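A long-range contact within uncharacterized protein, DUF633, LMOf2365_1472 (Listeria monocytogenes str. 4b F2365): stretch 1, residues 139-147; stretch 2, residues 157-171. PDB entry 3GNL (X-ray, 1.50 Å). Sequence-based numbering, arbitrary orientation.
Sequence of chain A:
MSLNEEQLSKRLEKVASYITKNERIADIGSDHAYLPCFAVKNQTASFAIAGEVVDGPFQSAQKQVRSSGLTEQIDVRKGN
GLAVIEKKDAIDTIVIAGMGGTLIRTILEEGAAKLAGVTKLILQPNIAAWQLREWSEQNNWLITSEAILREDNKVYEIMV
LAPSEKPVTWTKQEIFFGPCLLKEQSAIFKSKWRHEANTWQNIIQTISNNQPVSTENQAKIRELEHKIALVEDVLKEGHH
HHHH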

# COMPACT_ATOMS: atom_id res chain seq x y z
N ASN A 139 -11.25 -3.47 -10.48
CA ASN A 139 -11.29 -4.92 -10.31
C ASN A 139 -12.27 -5.41 -9.24
O ASN A 139 -12.27 -6.58 -8.88
CB ASN A 139 -9.87 -5.41 -10.05
CG ASN A 139 -8.99 -5.22 -11.25
OD1 ASN A 139 -8.95 -6.08 -12.12
ND2 ASN A 139 -8.28 -4.07 -11.33
N ASN A 140 -13.13 -4.52 -8.73
CA ASN A 140 -14.09 -4.87 -7.69
C ASN A 140 -13.50 -5.55 -6.46
O ASN A 140 -13.98 -6.60 -6.01
CB ASN A 140 -15.29 -5.68 -8.24
CG ASN A 140 -16.21 -4.83 -9.14
OD1 ASN A 140 -16.19 -3.61 -9.10
ND2 ASN A 140 -17.03 -5.49 -9.94
N TRP A 141 -12.47 -4.92 -5.91
CA TRP A 141 -12.03 -5.20 -4.55
C TRP A 141 -12.46 -4.08 -3.61
O TRP A 141 -12.12 -2.89 -3.85
CB TRP A 141 -10.51 -5.38 -4.46
CG TRP A 141 -10.01 -6.67 -5.10
CD1 TRP A 141 -10.05 -6.99 -6.40
CD2 TRP A 141 -9.37 -7.77 -4.43
NE1 TRP A 141 -9.50 -8.26 -6.61
CE2 TRP A 141 -9.09 -8.75 -5.39
CE3 TRP A 141 -9.07 -8.03 -3.09
CZ2 TRP A 141 -8.46 -9.97 -5.07
CZ3 TRP A 141 -8.45 -9.26 -2.76
CH2 TRP A 141 -8.16 -10.20 -3.75
N LEU A 142 -13.20 -4.38 -2.57
CA LEU A 142 -13.57 -3.41 -1.58
C LEU A 142 -12.39 -3.04 -0.67
O LEU A 142 -11.63 -3.92 -0.23
CB LEU A 142 -14.74 -3.93 -0.74
CG LEU A 142 -15.67 -3.07 0.07
CD1 LEU A 142 -16.33 -1.93 -0.77
CD2 LEU A 142 -16.75 -3.98 0.62
N ILE A 143 -12.23 -1.76 -0.35
CA ILE A 143 -11.36 -1.36 0.74
C ILE A 143 -12.10 -1.48 2.07
O ILE A 143 -13.17 -0.87 2.30
CB ILE A 143 -10.85 0.10 0.50
CG1 ILE A 143 -10.06 0.12 -0.81
CG2 ILE A 143 -9.98 0.61 1.68
CD1 ILE A 143 -9.86 1.60 -1.40
N THR A 144 -11.58 -2.34 2.97
CA THR A 144 -12.23 -2.60 4.23
C THR A 144 -11.60 -1.95 5.44
O THR A 144 -12.27 -1.72 6.42
CB THR A 144 -12.29 -4.10 4.49
OG1 THR A 144 -10.97 -4.62 4.42
CG2 THR A 144 -13.11 -4.76 3.38
N SER A 145 -10.32 -1.58 5.34
CA SER A 145 -9.64 -0.88 6.40
C SER A 145 -8.55 -0.05 5.74
O SER A 145 -8.07 -0.41 4.67
CB SER A 145 -8.93 -1.84 7.38
OG SER A 145 -9.84 -2.56 8.21
N GLU A 146 -8.22 1.07 6.41
CA GLU A 146 -7.01 1.84 6.06
C GLU A 146 -6.42 2.45 7.29
O GLU A 146 -7.09 2.66 8.32
CB GLU A 146 -7.35 2.99 5.08
CG GLU A 146 -8.02 2.54 3.78
CD GLU A 146 -8.34 3.72 2.83
OE1 GLU A 146 -9.21 4.55 3.24
OE2 GLU A 146 -7.72 3.76 1.75
N ALA A 147 -5.14 2.76 7.17
CA ALA A 147 -4.43 3.44 8.23
C ALA A 147 -3.48 4.45 7.60
O ALA A 147 -3.02 4.27 6.48
CB ALA A 147 -3.66 2.48 9.13
N GLU A 157 0.67 5.33 4.11
CA GLU A 157 -0.72 4.84 4.05
C GLU A 157 -0.73 3.33 3.84
O GLU A 157 0.13 2.79 3.11
CB GLU A 157 -1.47 5.51 2.90
CG GLU A 157 -1.73 7.03 3.07
CD GLU A 157 -1.89 7.70 1.72
OE1 GLU A 157 -0.92 7.71 0.90
OE2 GLU A 157 -2.97 8.23 1.48
N ILE A 158 -1.70 2.69 4.49
CA ILE A 158 -1.91 1.21 4.37
C ILE A 158 -3.37 1.02 4.01
O ILE A 158 -4.25 1.74 4.48
CB ILE A 158 -1.60 0.51 5.72
CG1 ILE A 158 -0.11 0.76 6.06
CG2 ILE A 158 -1.93 -1.02 5.64
CD1 ILE A 158 0.20 0.46 7.47
N MSE A 159 -3.64 0.08 3.12
CA MSE A 159 -5.03 -0.22 2.77
C MSE A 159 -5.22 -1.74 2.78
O MSE A 159 -4.34 -2.49 2.38
CB MSE A 159 -5.41 0.37 1.41
CG MSE A 159 -4.75 -0.22 0.21
SE MSE A 159 -5.43 0.72 -1.41
CE MSE A 159 -4.34 2.32 -1.19
N VAL A 160 -6.40 -2.16 3.20
CA VAL A 160 -6.70 -3.59 3.24
C VAL A 160 -7.89 -3.80 2.36
O VAL A 160 -8.85 -3.01 2.45
CB VAL A 160 -7.02 -4.02 4.66
CG1 VAL A 160 -7.31 -5.54 4.69
CG2 VAL A 160 -5.86 -3.63 5.61
N LEU A 161 -7.82 -4.78 1.47
CA LEU A 161 -8.88 -5.01 0.48
C LEU A 161 -9.41 -6.42 0.55
O LEU A 161 -8.70 -7.33 0.97
CB LEU A 161 -8.36 -4.76 -0.93
CG LEU A 161 -7.86 -3.32 -1.15
CD1 LEU A 161 -6.40 -3.31 -0.87
CD2 LEU A 161 -8.09 -2.83 -2.53
N ALA A 162 -10.61 -6.63 0.00
CA ALA A 162 -11.19 -7.98 -0.09
C ALA A 162 -11.98 -8.03 -1.40
O ALA A 162 -12.52 -7.00 -1.83
CB ALA A 162 -12.08 -8.24 1.09
N PRO A 163 -12.12 -9.22 -2.03
CA PRO A 163 -12.95 -9.31 -3.24
C PRO A 163 -14.41 -8.95 -2.95
O PRO A 163 -14.93 -9.21 -1.87
CB PRO A 163 -12.85 -10.79 -3.65
CG PRO A 163 -11.78 -11.34 -2.88
CD PRO A 163 -11.66 -10.56 -1.60
N SER A 164 -15.04 -8.32 -3.93
CA SER A 164 -16.44 -7.97 -3.86
C SER A 164 -17.15 -8.53 -5.10
O SER A 164 -16.70 -8.36 -6.23
CB SER A 164 -16.60 -6.44 -3.81
OG SER A 164 -17.98 -6.09 -3.70
N GLU A 165 -18.27 -9.24 -4.90
CA GLU A 165 -19.04 -9.64 -6.09
C GLU A 165 -19.89 -8.51 -6.66
O GLU A 165 -20.27 -8.55 -7.83
CB GLU A 165 -19.85 -10.94 -5.86
CG GLU A 165 -20.78 -11.01 -4.66
CD GLU A 165 -21.74 -12.21 -4.80
OE1 GLU A 165 -21.68 -13.13 -3.96
OE2 GLU A 165 -22.52 -12.19 -5.78
N LYS A 166 -20.15 -7.49 -5.84
CA LYS A 166 -20.91 -6.30 -6.20
C LYS A 166 -19.93 -5.26 -6.78
O LYS A 166 -18.76 -5.25 -6.37
CB LYS A 166 -21.60 -5.75 -4.95
CG LYS A 166 -22.86 -6.53 -4.58
CD LYS A 166 -23.33 -6.33 -3.12
CE LYS A 166 -23.55 -4.86 -2.68
NZ LYS A 166 -24.55 -4.03 -3.47
N PRO A 167 -20.38 -4.41 -7.73
CA PRO A 167 -19.52 -3.34 -8.21
C PRO A 167 -18.97 -2.55 -7.01
O PRO A 167 -19.67 -2.24 -6.06
CB PRO A 167 -20.45 -2.47 -9.05
CG PRO A 167 -21.55 -3.50 -9.52
CD PRO A 167 -21.73 -4.37 -8.36
N VAL A 168 -17.67 -2.23 -7.10
CA VAL A 168 -17.06 -1.23 -6.24
C VAL A 168 -17.02 0.06 -7.03
O VAL A 168 -16.51 0.11 -8.16
CB VAL A 168 -15.67 -1.71 -5.81
CG1 VAL A 168 -14.97 -0.64 -4.96
CG2 VAL A 168 -15.79 -3.00 -4.97
N THR A 169 -17.59 1.08 -6.40
CA THR A 169 -17.67 2.43 -7.05
C THR A 169 -17.31 3.50 -6.04
O THR A 169 -18.04 3.73 -5.07
CB THR A 169 -19.11 2.70 -7.60
OG1 THR A 169 -20.06 2.71 -6.52
CG2 THR A 169 -19.51 1.67 -8.66
N TRP A 170 -16.17 4.18 -6.27
CA TRP A 170 -15.73 5.19 -5.31
C TRP A 170 -16.10 6.58 -5.79
O TRP A 170 -16.45 6.75 -6.92
CB TRP A 170 -14.19 5.13 -5.22
CG TRP A 170 -13.63 3.82 -4.65
CD1 TRP A 170 -12.71 3.03 -5.24
CD2 TRP A 170 -14.05 3.17 -3.43
NE1 TRP A 170 -12.47 1.92 -4.44
CE2 TRP A 170 -13.28 1.97 -3.34
CE3 TRP A 170 -14.98 3.46 -2.41
CZ2 TRP A 170 -13.42 1.06 -2.26
CZ3 TRP A 170 -15.09 2.54 -1.31
CH2 TRP A 170 -14.30 1.36 -1.28
N THR A 171 -16.02 7.56 -4.90
CA THR A 171 -16.00 8.95 -5.37
C THR A 171 -14.53 9.32 -5.65
O THR A 171 -13.60 8.66 -5.19
CB THR A 171 -16.52 9.89 -4.35
OG1 THR A 171 -15.67 9.86 -3.18
CG2 THR A 171 -17.93 9.57 -3.93
O HOH W 1 -17.43 -8.41 -9.24
O HOH W 2 -4.96 3.73 2.33

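Strands 141-147 and 157-163 pair antiparallel, their axes approaching to 4.4 Å, and the segment after the second strand folds back against the start of the first; together the two stretches bury 1027 Å². Asn139 does not touch the second stretch. Asn140, which leaves the preceding helix with positive phi in a Schellman motif, ties down the returning segment with both backbone and side chain: Ser164 N donates to Asn140 O (2.9 Å), and Val168 N donates to Asn140 OD1 (2.8 Å) along a nearly straight N-H...O line of 175°. The amide's other end, Asn140 ND2, donates to a water (3.0 Å) that in turn donates to Ser164 O (3.1 Å), so the carboxamide reaches the loop directly and through solvent. The loop is also held from within, by a hydrogen bond from Ser164 OG to Lys166 O (2.9 Å).

Trp141 is buried beside Pro163. The proline lies over one face of the indole, with Pro163 CG 4.0 Å from the centroid of the six-membered ring of Trp141 and 16° off its normal, a CH-pi contact; Trp141 CE3 also packs on Leu161 CB at 4.0 Å. Leu142 and Ala162 form a hydrogen-bonded pair, Leu142 N to Ala162 O (2.8 Å) and Ala162 N to Leu142 O (2.9 Å). Leu142 O also receives a short CA-H...O contact from Leu161 CA (3.0 Å), and Leu142 CD1 meets Trp170 CH2 at 3.9 Å.

Ile143 sits opposite Leu161 in a non-hydrogen-bonded pair, their side chains on the same face of the sheet and touching at Ile143 CG1 and Leu161 CD2 (3.9 Å). Trp170 swings its end in from the loop, bringing Trp170 CZ2 to 3.7 Å from Ile143 CD1; Ile143 N lies at the edge of the indole.

A beta bulge follows. Thr144 N donates to Val160 O (2.9 Å), while Val160 N donates to Ser145 O (2.8 Å): two residues of the first strand serve one of the second, and the register shifts by one. Ser145 and Val160 share the face that carries Leu142 and Ala162, and Ser145 CB approaches Val160 CG2 to 4.0 Å.

Beyond the bulge, Glu146 pairs with Met159, a selenomethionine. A water bridges the strands here, donating to Glu146 OE2 (2.8 Å) and to Ile158 O (3.0 Å). At Ala147, the last residue of this stretch, the pairing is made by two well-aligned hydrogen bonds, Ala147 N to Ile158 O (3.0 Å) and Ile158 N to Ala147 O (2.9 Å); Ala147 CB and Ile158 CB lie 4.4 Å apart.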